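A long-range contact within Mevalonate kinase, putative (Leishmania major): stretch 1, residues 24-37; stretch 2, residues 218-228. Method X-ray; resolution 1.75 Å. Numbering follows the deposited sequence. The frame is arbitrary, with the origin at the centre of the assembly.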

# COMPACT_ATOMS: atom_id res chain seq x y z
N LEU A 24 6.29 6.23 -1.10
CA LEU A 24 7.15 7.28 -0.59
C LEU A 24 7.47 8.30 -1.67
O LEU A 24 7.41 9.50 -1.43
CB LEU A 24 8.43 6.70 0.01
CG LEU A 24 8.26 5.92 1.31
CD1 LEU A 24 9.64 5.64 1.85
CD2 LEU A 24 7.41 6.70 2.32
N PHE A 25 7.81 7.80 -2.86
CA PHE A 25 8.08 8.64 -4.02
C PHE A 25 7.45 8.13 -5.30
O PHE A 25 7.47 6.94 -5.56
CB PHE A 25 9.58 8.76 -4.28
CG PHE A 25 10.32 9.52 -3.21
CD1 PHE A 25 10.55 10.90 -3.36
CD2 PHE A 25 10.78 8.89 -2.07
CE1 PHE A 25 11.21 11.61 -2.39
CE2 PHE A 25 11.47 9.61 -1.09
CZ PHE A 25 11.68 10.98 -1.25
N GLY A 26 6.88 9.04 -6.08
CA GLY A 26 6.70 8.83 -7.50
C GLY A 26 5.36 8.33 -7.99
O GLY A 26 5.25 7.88 -9.12
N GLU A 27 4.32 8.42 -7.16
CA GLU A 27 2.95 8.27 -7.64
C GLU A 27 2.71 9.18 -8.85
O GLU A 27 3.19 10.33 -8.90
CB GLU A 27 1.93 8.61 -6.57
CG GLU A 27 2.14 9.94 -5.89
CD GLU A 27 3.07 9.80 -4.69
OE1 GLU A 27 2.64 9.22 -3.66
OE2 GLU A 27 4.25 10.23 -4.79
N HIS A 28 1.95 8.68 -9.81
CA HIS A 28 1.64 9.41 -11.06
C HIS A 28 2.77 9.52 -12.08
O HIS A 28 2.57 9.22 -13.26
CB HIS A 28 1.00 10.78 -10.75
CG HIS A 28 -0.36 10.65 -10.15
ND1 HIS A 28 -1.46 10.29 -10.89
CD2 HIS A 28 -0.79 10.78 -8.87
CE1 HIS A 28 -2.51 10.22 -10.10
NE2 HIS A 28 -2.13 10.49 -8.87
N PHE A 29 3.96 9.91 -11.64
CA PHE A 29 5.10 10.03 -12.56
C PHE A 29 5.61 8.68 -13.05
O PHE A 29 6.14 8.55 -14.17
CB PHE A 29 6.23 10.83 -11.90
CG PHE A 29 5.86 12.27 -11.64
CD1 PHE A 29 5.61 12.72 -10.34
CD2 PHE A 29 5.73 13.17 -12.69
CE1 PHE A 29 5.25 14.05 -10.10
CE2 PHE A 29 5.39 14.52 -12.46
CZ PHE A 29 5.14 14.95 -11.15
N VAL A 30 5.42 7.67 -12.20
CA VAL A 30 5.73 6.28 -12.54
C VAL A 30 4.96 5.78 -13.78
O VAL A 30 5.49 4.98 -14.57
CB VAL A 30 5.46 5.36 -11.32
CG1 VAL A 30 3.96 5.34 -10.96
CG2 VAL A 30 6.00 3.97 -11.56
N VAL A 31 3.73 6.24 -13.94
CA VAL A 31 2.90 5.95 -15.12
C VAL A 31 3.63 6.35 -16.41
O VAL A 31 3.42 5.75 -17.46
CB VAL A 31 1.52 6.63 -14.99
CG1 VAL A 31 0.69 6.53 -16.28
CG2 VAL A 31 0.76 6.05 -13.81
N HIS A 32 4.50 7.36 -16.30
CA HIS A 32 5.19 7.93 -17.46
C HIS A 32 6.67 7.54 -17.53
O HIS A 32 7.45 8.14 -18.29
CB HIS A 32 4.98 9.45 -17.48
CG HIS A 32 3.53 9.82 -17.57
ND1 HIS A 32 2.93 10.16 -18.75
CD2 HIS A 32 2.55 9.81 -16.63
CE1 HIS A 32 1.64 10.40 -18.54
NE2 HIS A 32 1.39 10.17 -17.26
N GLY A 33 7.03 6.54 -16.73
CA GLY A 33 8.32 5.87 -16.86
C GLY A 33 9.32 6.20 -15.78
O GLY A 33 10.46 5.76 -15.85
N ALA A 34 8.90 6.99 -14.79
CA ALA A 34 9.80 7.41 -13.72
C ALA A 34 9.92 6.29 -12.70
O ALA A 34 9.05 5.44 -12.60
CB ALA A 34 9.28 8.69 -13.06
N GLU A 35 11.02 6.27 -11.95
CA GLU A 35 11.18 5.28 -10.88
C GLU A 35 10.34 5.72 -9.68
O GLU A 35 10.20 6.92 -9.43
CB GLU A 35 12.64 5.15 -10.47
CG GLU A 35 13.63 4.85 -11.60
CD GLU A 35 15.04 4.57 -11.10
OE1 GLU A 35 15.34 4.79 -9.91
OE2 GLU A 35 15.87 4.11 -11.90
N ALA A 36 9.79 4.75 -8.95
CA ALA A 36 9.01 5.02 -7.74
C ALA A 36 9.57 4.24 -6.55
O ALA A 36 10.20 3.20 -6.72
CB ALA A 36 7.52 4.69 -7.97
N ILE A 37 9.39 4.77 -5.35
CA ILE A 37 9.80 4.08 -4.15
C ILE A 37 8.54 3.80 -3.36
O ILE A 37 7.81 4.73 -2.96
CB ILE A 37 10.86 4.90 -3.34
CG1 ILE A 37 12.11 5.21 -4.20
CG2 ILE A 37 11.26 4.14 -2.04
CD1 ILE A 37 13.18 6.15 -3.53
N GLN A 218 5.42 21.62 -20.52
CA GLN A 218 5.37 21.86 -19.07
C GLN A 218 5.45 20.55 -18.32
O GLN A 218 6.25 20.41 -17.38
CB GLN A 218 4.15 22.67 -18.61
CG GLN A 218 4.35 23.20 -17.16
CD GLN A 218 3.19 24.03 -16.58
OE1 GLN A 218 2.61 24.87 -17.27
NE2 GLN A 218 2.89 23.81 -15.31
N PHE A 219 4.65 19.57 -18.76
CA PHE A 219 4.66 18.26 -18.14
C PHE A 219 6.06 17.63 -18.15
O PHE A 219 6.55 17.19 -17.11
CB PHE A 219 3.61 17.32 -18.73
CG PHE A 219 3.48 16.03 -17.97
CD1 PHE A 219 4.38 14.99 -18.17
CD2 PHE A 219 2.47 15.87 -17.02
CE1 PHE A 219 4.27 13.80 -17.44
CE2 PHE A 219 2.36 14.69 -16.29
CZ PHE A 219 3.26 13.66 -16.51
N LYS A 220 6.71 17.62 -19.31
CA LYS A 220 8.06 17.11 -19.42
C LYS A 220 8.99 17.81 -18.44
O LYS A 220 9.88 17.19 -17.86
CB LYS A 220 8.59 17.25 -20.86
CG LYS A 220 10.03 16.78 -21.04
CD LYS A 220 10.26 15.32 -20.68
CE LYS A 220 11.66 14.87 -21.10
NZ LYS A 220 12.03 13.57 -20.48
N ARG A 221 8.78 19.11 -18.23
CA ARG A 221 9.58 19.80 -17.21
C ARG A 221 9.36 19.21 -15.81
O ARG A 221 10.32 18.89 -15.12
CB ARG A 221 9.34 21.32 -17.22
CG ARG A 221 10.27 22.04 -16.27
CD ARG A 221 10.06 23.56 -16.17
NE ARG A 221 8.87 23.94 -15.41
CZ ARG A 221 7.83 24.59 -15.93
NH1 ARG A 221 6.79 24.92 -15.16
NH2 ARG A 221 7.82 24.92 -17.22
N LEU A 222 8.10 19.05 -15.41
CA LEU A 222 7.77 18.48 -14.08
C LEU A 222 8.25 17.03 -13.92
O LEU A 222 8.70 16.62 -12.84
CB LEU A 222 6.26 18.54 -13.84
CG LEU A 222 5.64 19.92 -13.99
CD1 LEU A 222 4.12 19.86 -13.73
CD2 LEU A 222 6.34 20.93 -13.07
N TYR A 223 8.12 16.26 -15.00
CA TYR A 223 8.61 14.89 -15.05
C TYR A 223 10.12 14.81 -14.83
O TYR A 223 10.61 13.95 -14.09
CB TYR A 223 8.25 14.27 -16.41
CG TYR A 223 8.78 12.87 -16.55
CD1 TYR A 223 10.03 12.63 -17.10
CD2 TYR A 223 8.03 11.78 -16.11
CE1 TYR A 223 10.53 11.33 -17.22
CE2 TYR A 223 8.51 10.48 -16.24
CZ TYR A 223 9.76 10.26 -16.78
OH TYR A 223 10.22 8.97 -16.90
N ASP A 224 10.89 15.68 -15.48
CA ASP A 224 12.35 15.59 -15.32
C ASP A 224 12.72 16.06 -13.93
O ASP A 224 13.60 15.50 -13.29
CB ASP A 224 13.10 16.41 -16.36
CG ASP A 224 12.96 15.85 -17.76
OD1 ASP A 224 12.76 14.62 -17.92
OD2 ASP A 224 13.06 16.59 -18.76
N ASN A 225 12.02 17.10 -13.47
CA ASN A 225 12.14 17.59 -12.11
C ASN A 225 11.95 16.44 -11.14
O ASN A 225 12.68 16.33 -10.15
CB ASN A 225 11.10 18.70 -11.85
CG ASN A 225 11.48 20.04 -12.51
OD1 ASN A 225 12.56 20.18 -13.10
ND2 ASN A 225 10.59 21.03 -12.42
N TYR A 226 10.98 15.57 -11.45
CA TYR A 226 10.78 14.37 -10.64
C TYR A 226 11.96 13.39 -10.64
O TYR A 226 12.38 12.92 -9.57
CB TYR A 226 9.47 13.62 -10.95
CG TYR A 226 9.42 12.38 -10.10
CD1 TYR A 226 9.72 11.12 -10.64
CD2 TYR A 226 9.22 12.48 -8.71
CE1 TYR A 226 9.75 9.97 -9.83
CE2 TYR A 226 9.26 11.35 -7.89
CZ TYR A 226 9.53 10.10 -8.45
OH TYR A 226 9.56 9.00 -7.64
N THR A 227 12.47 13.07 -11.82
CA THR A 227 13.57 12.10 -11.96
C THR A 227 14.80 12.51 -11.15
O THR A 227 15.45 11.66 -10.56
CB THR A 227 13.93 11.83 -13.44
OG1 THR A 227 14.31 13.06 -14.08
CG2 THR A 227 12.71 11.33 -14.20
N HIS A 228 15.09 13.82 -11.09
CA HIS A 228 16.16 14.30 -10.22
C HIS A 228 15.89 14.03 -8.73
O HIS A 228 16.80 13.58 -8.01
CB HIS A 228 16.47 15.79 -10.47
CG HIS A 228 17.66 16.29 -9.70
ND1 HIS A 228 18.86 15.59 -9.64
CD2 HIS A 228 17.85 17.41 -8.97
CE1 HIS A 228 19.72 16.27 -8.90
NE2 HIS A 228 19.13 17.37 -8.47

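Residues 218-228 belong to a longer helix, one face of which packs against the turn that follows the strand at Phe25, which includes a 3-10 segment at Val30-Val31. The contact buries 524 Å² in all, and most of it is aromatic. Tyr226 is the largest projection: its chi1 is t, its CA-to-CB bond points toward the loop, and the ring reaches into a hollow lined by Phe25, Gly26, Phe29, Ala34 and Glu35. At the bottom of that hollow its hydroxyl donates a hydrogen bond to a backbone carbonyl, Tyr226 OH to Glu35 O, at 2.8 Å. This bond links the helix to the backbone of the first stretch and gives the buried hydroxyl a carbonyl acceptor. The hydroxyl is modelled too close to a neighbour, so its position is less sure. Gly26 suits its place chiefly through its backbone angles (98/16), which by themselves call for glycine, since a CB would be jammed against the preceding carbonyl O.

Phe29 is the loop's answering bump. It points toward the helix and settles against Leu222, Tyr223 and Tyr226. Its ring is nearly parallel to that of Tyr226, with planes at 6°, but the two are slid apart, centroids 5.1 Å from each other, and barely overlap. The offset places the Tyr226 methylene over the Phe29 face instead, with Tyr226 CB 4.0 Å from the centroid of the Phe29 ring in a CH-pi contact. In return, Phe29 CB packs against Tyr226 CD1 at 3.7 Å.

Ala34 fits between the two tyrosines, its methyl touching both: Ala34 CB lies 3.5 Å from Tyr226 CD1, at the edge of that ring, and 3.7 Å from Tyr223 CE2. A small side chain lets the loop come close to the helix here, where the CA atoms of Ala34 and Thr227 are 6.3 Å apart.

Tyr223 leaves the helix sideways, but the end of its side chain comes nearer the loop and lies along the His32-Ala34 backbone, with Tyr223 OH 3.1 Å from Gly33 C. The edge of its ring also meets the turn backbone, Tyr223 CE2 lying 3.7 Å from Phe29 O, a carbonyl that already accepts hydrogen bonds from the amides of His32 and Ala34.

One helical turn earlier, Phe219 directs its edge at the face of His32, with centroids 4.9 Å apart, planes at 52° and Phe219 CZ 3.9 Å from His32 CD2. The imidazole can offer this face while its ND1 is hydrogen-bonded elsewhere in the structure.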